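Local coordinates for protein telomeric DNA-binding factor trf1 (Schizosaccharomyces pombe, PDB 6K5S) that probably binds telomeric DNA and has, in the region whose structure is known, an all-helical domain of the TRF family, at residues E63-Y67 and H104-N108; M129-T133 and K185-R189. All coordinates share one frame; numbering follows the deposited sequence.

Interaction 1 (E63-Y67 and H104-N108); sequences ESFIY and HLNEN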
ATOM      1  N   GLU A  63       5.841  -2.437  17.228  1.00 16.16           N
ATOM      2  CA  GLU A  63       7.163  -2.935  17.577  1.00 18.32           C
ATOM      3  C   GLU A  63       7.987  -3.163  16.305  1.00 21.18           C
ATOM      4  O   GLU A  63       7.675  -2.607  15.236  1.00 20.26           O
ATOM      5  CB  GLU A  63       7.027  -4.206  18.424  1.00 20.49           C
ATOM      6  CG  GLU A  63       5.938  -4.161  19.499  1.00 27.63           C
ATOM      7  CD  GLU A  63       6.188  -3.118  20.577  1.00 33.84           C
ATOM      8  OE1 GLU A  63       5.402  -3.067  21.560  1.00 39.86           O
ATOM      9  OE2 GLU A  63       7.164  -2.338  20.460  1.00 36.74           O
ATOM     10  N   SER A  64       9.057  -3.955  16.427  1.00 17.96           N
ATOM     11  CA  SER A  64       9.907  -4.198  15.272  1.00 20.32           C
ATOM     12  C   SER A  64       9.226  -5.128  14.275  1.00 15.45           C
ATOM     13  O   SER A  64       9.226  -4.849  13.073  1.00 16.42           O
ATOM     14  CB  SER A  64      11.245  -4.777  15.719  1.00 19.16           C
ATOM     15  OG  SER A  64      12.017  -3.808  16.395  1.00 20.34           O
ATOM     16  N   PHE A  65       8.626  -6.217  14.753  1.00 10.95           N
ATOM     17  CA  PHE A  65       8.042  -7.241  13.899  1.00 12.84           C
ATOM     18  C   PHE A  65       6.552  -7.403  14.188  1.00 12.95           C
ATOM     19  O   PHE A  65       6.000  -6.833  15.143  1.00 11.81           O
ATOM     20  CB  PHE A  65       8.769  -8.588  14.075  1.00 11.01           C
ATOM     21  CG  PHE A  65      10.173  -8.567  13.590  1.00 13.91           C
ATOM     22  CD1 PHE A  65      10.454  -8.800  12.250  1.00 10.16           C
ATOM     23  CD2 PHE A  65      11.218  -8.280  14.464  1.00 13.83           C
ATOM     24  CE1 PHE A  65      11.765  -8.757  11.788  1.00 11.40           C
ATOM     25  CE2 PHE A  65      12.538  -8.237  14.009  1.00 12.06           C
ATOM     26  CZ  PHE A  65      12.808  -8.487  12.677  1.00 11.13           C
ATOM     27  N   ILE A  66       5.904  -8.190  13.333  1.00 10.69           N
ATOM     28  CA  ILE A  66       4.462  -8.418  13.389  1.00  9.97           C
ATOM     29  C   ILE A  66       4.197  -9.766  14.028  1.00 17.09           C
ATOM     30  O   ILE A  66       4.703 -10.799  13.557  1.00 14.95           O
ATOM     31  CB  ILE A  66       3.836  -8.368  11.993  1.00 11.56           C
ATOM     32  CG1 ILE A  66       4.195  -7.061  11.311  1.00  8.34           C
ATOM     33  CG2 ILE A  66       2.290  -8.552  12.072  1.00 10.98           C
ATOM     34  CD1 ILE A  66       3.672  -6.993   9.918  1.00  8.89           C
ATOM     35  N   TYR A  67       3.370  -9.766  15.069  1.00 13.65           N
ATOM     36  CA  TYR A  67       3.069 -10.974  15.826  1.00 17.27           C
ATOM     37  C   TYR A  67       1.606 -11.309  15.550  1.00 18.38           C
ATOM     38  O   TYR A  67       0.706 -10.675  16.104  1.00 19.55           O
ATOM     39  CB  TYR A  67       3.372 -10.748  17.298  1.00 16.48           C
ATOM     40  CG  TYR A  67       4.794 -10.270  17.534  1.00 18.75           C
ATOM     41  CD1 TYR A  67       5.871 -11.106  17.295  1.00 17.82           C
ATOM     42  CD2 TYR A  67       5.053  -8.979  17.984  1.00 18.94           C
ATOM     43  CE1 TYR A  67       7.176 -10.674  17.498  1.00 15.54           C
ATOM     44  CE2 TYR A  67       6.355  -8.534  18.198  1.00 18.68           C
ATOM     45  CZ  TYR A  67       7.414  -9.389  17.960  1.00 19.23           C
ATOM     46  OH  TYR A  67       8.715  -8.952  18.181  1.00 20.50           O
ATOM     47  N   HIS A 104      17.088  -6.406  18.692  1.00 12.28           N
ATOM     48  CA  HIS A 104      15.772  -6.876  18.279  1.00 14.96           C
ATOM     49  C   HIS A 104      15.865  -7.915  17.179  1.00 10.59           C
ATOM     50  O   HIS A 104      15.004  -8.801  17.106  1.00 10.90           O
ATOM     51  CB  HIS A 104      14.898  -5.717  17.798  1.00 14.65           C
ATOM     52  CG  HIS A 104      14.370  -4.876  18.910  1.00 18.61           C
ATOM     53  ND1 HIS A 104      14.627  -3.526  19.005  1.00 26.01           N
ATOM     54  CD2 HIS A 104      13.643  -5.201  20.004  1.00 21.74           C
ATOM     55  CE1 HIS A 104      14.056  -3.049  20.099  1.00 28.63           C
ATOM     56  NE2 HIS A 104      13.453  -4.045  20.722  1.00 27.16           N
ATOM     57  N   LEU A 105      16.852  -7.792  16.289  1.00  8.62           N
ATOM     58  CA  LEU A 105      17.057  -8.825  15.279  1.00  9.05           C
ATOM     59  C   LEU A 105      17.355 -10.171  15.940  1.00  8.08           C
ATOM     60  O   LEU A 105      16.769 -11.202  15.583  1.00 10.14           O
ATOM     61  CB  LEU A 105      18.180  -8.414  14.324  1.00 11.16           C
ATOM     62  CG  LEU A 105      17.889  -7.173  13.477  1.00  8.00           C
ATOM     63  CD1 LEU A 105      18.964  -6.946  12.436  1.00 12.53           C
ATOM     64  CD2 LEU A 105      16.518  -7.256  12.831  1.00 11.06           C
ATOM     65  N   ASN A 106      18.241 -10.168  16.930  1.00  9.42           N
ATOM     66  CA  ASN A 106      18.582 -11.400  17.640  1.00  8.87           C
ATOM     67  C   ASN A 106      17.387 -11.976  18.393  1.00  8.15           C
ATOM     68  O   ASN A 106      17.125 -13.176  18.317  1.00 10.46           O
ATOM     69  CB  ASN A 106      19.734 -11.153  18.603  1.00  8.33           C
ATOM     70  CG  ASN A 106      20.069 -12.378  19.407  1.00  8.98           C
ATOM     71  OD1 ASN A 106      20.434 -13.407  18.852  1.00  8.92           O
ATOM     72  ND2 ASN A 106      19.906 -12.292  20.714  1.00  8.50           N
ATOM     73  N   GLU A 107      16.661 -11.134  19.141  1.00 10.52           N
ATOM     74  CA  GLU A 107      15.555 -11.622  19.967  1.00 13.14           C
ATOM     75  C   GLU A 107      14.449 -12.252  19.126  1.00 12.78           C
ATOM     76  O   GLU A 107      13.788 -13.192  19.572  1.00 13.00           O
ATOM     77  CB  GLU A 107      14.979 -10.468  20.797  1.00 14.73           C
ATOM     78  CG  GLU A 107      13.753 -10.816  21.621  1.00 21.27           C
ATOM     79  CD  GLU A 107      13.462  -9.757  22.681  1.00 29.11           C
ATOM     80  OE1 GLU A 107      12.747  -8.780  22.361  1.00 31.49           O
ATOM     81  OE2 GLU A 107      13.973  -9.890  23.815  1.00 34.44           O
ATOM     82  N   ASN A 108      14.230 -11.738  17.923  1.00  9.07           N
ATOM     83  CA  ASN A 108      13.154 -12.164  17.042  1.00 11.16           C
ATOM     84  C   ASN A 108      13.598 -13.129  15.949  1.00 12.93           C
ATOM     85  O   ASN A 108      12.761 -13.518  15.134  1.00  9.88           O
ATOM     86  CB  ASN A 108      12.504 -10.936  16.393  1.00 10.76           C
ATOM     87  CG  ASN A 108      11.718 -10.089  17.401  1.00 15.23           C
ATOM     88  OD1 ASN A 108      10.550 -10.367  17.679  1.00 14.11           O
ATOM     89  ND2 ASN A 108      12.353  -9.038  17.923  1.00 12.05           N
TER
HETATM   90  O   HOH W   1      11.229  -8.074  20.269  1.00 25.82           O
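The Phe65 ring meets helix 102-113 along its rim: Leu105 CD2 lies at the edge, 3.9 Å from Phe65 CZ, with the carbonyl oxygen of His104 also near the ring plane. Asn108 reaches the same ring obliquely, its CG 3.5 Å from Phe65 CD2 and its amide turned 42° from the ring. The Tyr67 ring carries the carbonyl carbon of Phe65 over one face, toward the rim, and has Asn108 OD1 at its edge. Over one face of the His104 ring sits Ser64 OG, 3.6 Å from His104 CG. All this joins the loop between helices 41-60 and 76-94 to helix 102-113 within the all-helical TRF-family domain, while helix 76-94 packs on Phe65 through Asn86, Ile89 and Phe90. The hydrogen bond from Tyr67 OH to Asn108 OD1 is modelled at 2.4 Å, too short to be taken at face value. The amide nitrogen is held more clearly: with Asn108 CG beside its backbone N (chi1 -69°), ND2 donates almost straight to His104 O (2.8 Å, 170°), which lies in the amide plane and also accepts from Asn108 N. A water accepts from Asn108 ND2 at 2.8 Å and donates to Glu107 OE1 at 2.7 Å.

Interaction 2 (M129-T133 and K185-R189); sequences MELKT and KCTAR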
ATOM      1  N   MET A 129      23.930 -18.044  14.427  1.00 12.24           N
ATOM      2  CA  MET A 129      25.240 -17.820  15.025  1.00 14.92           C
ATOM      3  C   MET A 129      25.934 -16.609  14.421  1.00 10.15           C
ATOM      4  O   MET A 129      26.586 -15.837  15.145  1.00 11.59           O
ATOM      5  CB  MET A 129      26.113 -19.067  14.855  1.00 15.82           C
ATOM      6  CG  MET A 129      27.553 -18.925  15.359  1.00 19.28           C
ATOM      7  SD  MET A 129      28.558 -20.415  14.988  1.00 14.10           S
ATOM      8  CE  MET A 129      28.583 -20.424  13.217  1.00 19.76           C
ATOM      9  N   GLU A 130      25.869 -16.462  13.089  1.00 11.69           N
ATOM     10  CA  GLU A 130      26.511 -15.322  12.440  1.00 11.68           C
ATOM     11  C   GLU A 130      25.794 -14.019  12.774  1.00 10.02           C
ATOM     12  O   GLU A 130      26.428 -12.964  12.891  1.00  9.29           O
ATOM     13  CB  GLU A 130      26.558 -15.519  10.916  1.00 14.14           C
ATOM     14  CG  GLU A 130      27.417 -16.713  10.426  1.00 15.09           C
ATOM     15  CD  GLU A 130      28.891 -16.648  10.847  1.00 20.07           C
ATOM     16  OE1 GLU A 130      29.411 -15.549  11.147  1.00 20.49           O
ATOM     17  OE2 GLU A 130      29.549 -17.715  10.877  1.00 21.68           O
ATOM     18  N   LEU A 131      24.471 -14.056  12.873  1.00  7.58           N
ATOM     19  CA  LEU A 131      23.755 -12.866  13.323  1.00 10.47           C
ATOM     20  C   LEU A 131      24.243 -12.434  14.701  1.00  8.30           C
ATOM     21  O   LEU A 131      24.528 -11.253  14.926  1.00  9.44           O
ATOM     22  CB  LEU A 131      22.242 -13.118  13.356  1.00  7.60           C
ATOM     23  CG  LEU A 131      21.458 -11.919  13.919  1.00 10.17           C
ATOM     24  CD1 LEU A 131      21.603 -10.684  13.021  1.00  9.63           C
ATOM     25  CD2 LEU A 131      19.983 -12.293  14.029  1.00 14.58           C
ATOM     26  N   LYS A 132      24.313 -13.375  15.647  1.00  8.32           N
ATOM     27  CA  LYS A 132      24.775 -13.037  16.990  1.00  8.36           C
ATOM     28  C   LYS A 132      26.190 -12.463  16.941  1.00 10.65           C
ATOM     29  O   LYS A 132      26.505 -11.505  17.653  1.00  9.07           O
ATOM     30  CB  LYS A 132      24.720 -14.272  17.897  1.00  9.68           C
ATOM     31  CG  LYS A 132      23.280 -14.801  18.150  1.00  7.04           C
ATOM     32  CD  LYS A 132      23.316 -16.173  18.854  1.00 10.71           C
ATOM     33  CE  LYS A 132      21.910 -16.642  19.334  1.00  9.21           C
ATOM     34  NZ  LYS A 132      21.317 -15.646  20.269  1.00  9.94           N
ATOM     35  N   THR A 133      27.026 -12.993  16.054  1.00  6.41           N
ATOM     36  CA  THR A 133      28.392 -12.489  15.925  1.00  9.78           C
ATOM     37  C   THR A 133      28.406 -11.039  15.451  1.00  8.77           C
ATOM     38  O   THR A 133      29.149 -10.212  15.988  1.00  9.04           O
ATOM     39  CB  THR A 133      29.200 -13.371  14.967  1.00  9.76           C
ATOM     40  OG1 THR A 133      29.188 -14.717  15.459  1.00 10.04           O
ATOM     41  CG2 THR A 133      30.662 -12.867  14.911  1.00 12.63           C
ATOM     42  N   LYS A 185      27.862 -25.274  18.498  1.00 25.43           N
ATOM     43  CA  LYS A 185      28.492 -24.297  17.612  1.00 23.81           C
ATOM     44  C   LYS A 185      28.504 -22.911  18.239  1.00 25.34           C
ATOM     45  O   LYS A 185      29.486 -22.166  18.107  1.00 23.85           O
ATOM     46  CB  LYS A 185      27.769 -24.250  16.266  1.00 25.64           C
ATOM     47  CG  LYS A 185      28.077 -25.427  15.342  1.00 33.23           C
ATOM     48  CD  LYS A 185      27.162 -25.463  14.117  1.00 29.03           C
ATOM     49  CE  LYS A 185      27.453 -24.319  13.152  1.00 36.50           C
ATOM     50  NZ  LYS A 185      26.580 -24.377  11.928  1.00 33.18           N
ATOM     51  N   CYS A 186      27.414 -22.548  18.910  1.00 23.73           N
ATOM     52  CA  CYS A 186      27.327 -21.237  19.537  1.00 24.31           C
ATOM     53  C   CYS A 186      28.305 -21.107  20.700  1.00 23.89           C
ATOM     54  O   CYS A 186      28.958 -20.068  20.845  1.00 19.15           O
ATOM     55  CB  CYS A 186      25.893 -20.984  19.991  1.00 21.04           C
ATOM     56  SG  CYS A 186      24.850 -20.385  18.660  1.00 22.54           S
ATOM     57  N   THR A 187      28.411 -22.150  21.536  1.00 23.44           N
ATOM     58  CA  THR A 187      29.375 -22.150  22.637  1.00 24.49           C
ATOM     59  C   THR A 187      30.791 -21.913  22.129  1.00 24.71           C
ATOM     60  O   THR A 187      31.535 -21.098  22.685  1.00 24.28           O
ATOM     61  CB  THR A 187      29.312 -23.480  23.398  1.00 23.94           C
ATOM     62  OG1 THR A 187      27.951 -23.786  23.723  1.00 30.05           O
ATOM     63  CG2 THR A 187      30.142 -23.426  24.673  1.00 28.87           C
ATOM     64  N   ALA A 188      31.175 -22.626  21.067  1.00 24.59           N
ATOM     65  CA  ALA A 188      32.501 -22.459  20.477  1.00 26.57           C
ATOM     66  C   ALA A 188      32.706 -21.052  19.927  1.00 25.40           C
ATOM     67  O   ALA A 188      33.802 -20.486  20.052  1.00 27.98           O
ATOM     68  CB  ALA A 188      32.709 -23.495  19.373  1.00 24.51           C
ATOM     69  N   ARG A 189      31.674 -20.476  19.294  1.00 19.06           N
ATOM     70  CA  ARG A 189      31.804 -19.130  18.748  1.00 20.49           C
ATOM     71  C   ARG A 189      31.921 -18.094  19.861  1.00 20.85           C
ATOM     72  O   ARG A 189      32.700 -17.134  19.750  1.00 18.51           O
ATOM     73  CB  ARG A 189      30.615 -18.823  17.826  1.00 19.88           C
ATOM     74  CG  ARG A 189      30.581 -17.397  17.311  1.00 17.32           C
ATOM     75  CD  ARG A 189      31.785 -17.113  16.420  1.00 19.26           C
ATOM     76  NE  ARG A 189      31.848 -18.031  15.281  1.00 20.74           N
ATOM     77  CZ  ARG A 189      31.277 -17.807  14.101  1.00 20.02           C
ATOM     78  NH1 ARG A 189      30.566 -16.700  13.888  1.00 18.69           N
ATOM     79  NH2 ARG A 189      31.399 -18.699  13.128  1.00 18.65           N
TER
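Arg189 grips Glu130 end-on in a two-nitrogen salt bridge, NH2 to OE2 at 3.1 Å and NH1 to OE1 at 3.2 Å. Both oxygens lie close to the guanidinium plane, but the carboxylate is turned 54° from it and is met from above its own plane. Arg189 NH1 also donates to Thr133 OG1 at 2.9 Å. That hydroxyl in turn gives its proton to Met129 O (2.9 Å between Thr133 OG1 and Met129 O), which takes Thr133 N from the opposite face of the carbonyl plane; the hydroxyl is thus positioned to receive the arginine. Bends at chi2 (64°) and chi3 turn the Arg189 guanidinium across Met129, whose CE lies over one of its faces, 3.3 Å from Arg189 NH2. Further out, Met129 SD rests 3.7 Å from Lys185 O and Met129 CB faces Cys186 SG at 4.2 Å. Lys185 adds its aliphatic chain and sends NZ to Thr126, while Phe155 and Tyr206 also touch Arg189. The two segments run nearly parallel, 25° apart with axes 10.6 Å from each other: a side-by-side pairing of helices 122-141 and 177-195, bridged by long side chains, within the all-helical TRF-family domain.

Overall arrangement
Interaction 1 and interaction 2 lie in series along the chain, their centres about 19 Å apart, and they meet where helices 102-113 and 122-141, consecutive in sequence, pack together. Lys132 NZ probably hydrogen-bonds to Asn106 OD1 at 2.8 Å, and Leu131 CD2 lies 3.7 Å from Leu105 O. Leu154 O also accepts from Lys132 NZ, and the Tyr128 ring makes a cation-pi contact with this lysine. The centre of interaction 1 lies about 8 Å from the centre of the chain, that of interaction 2 about 15 Å. The 63-67 loop and the 185-189 helix segment are thus connected through two adjoining helices, and neither contact touches the other subunit.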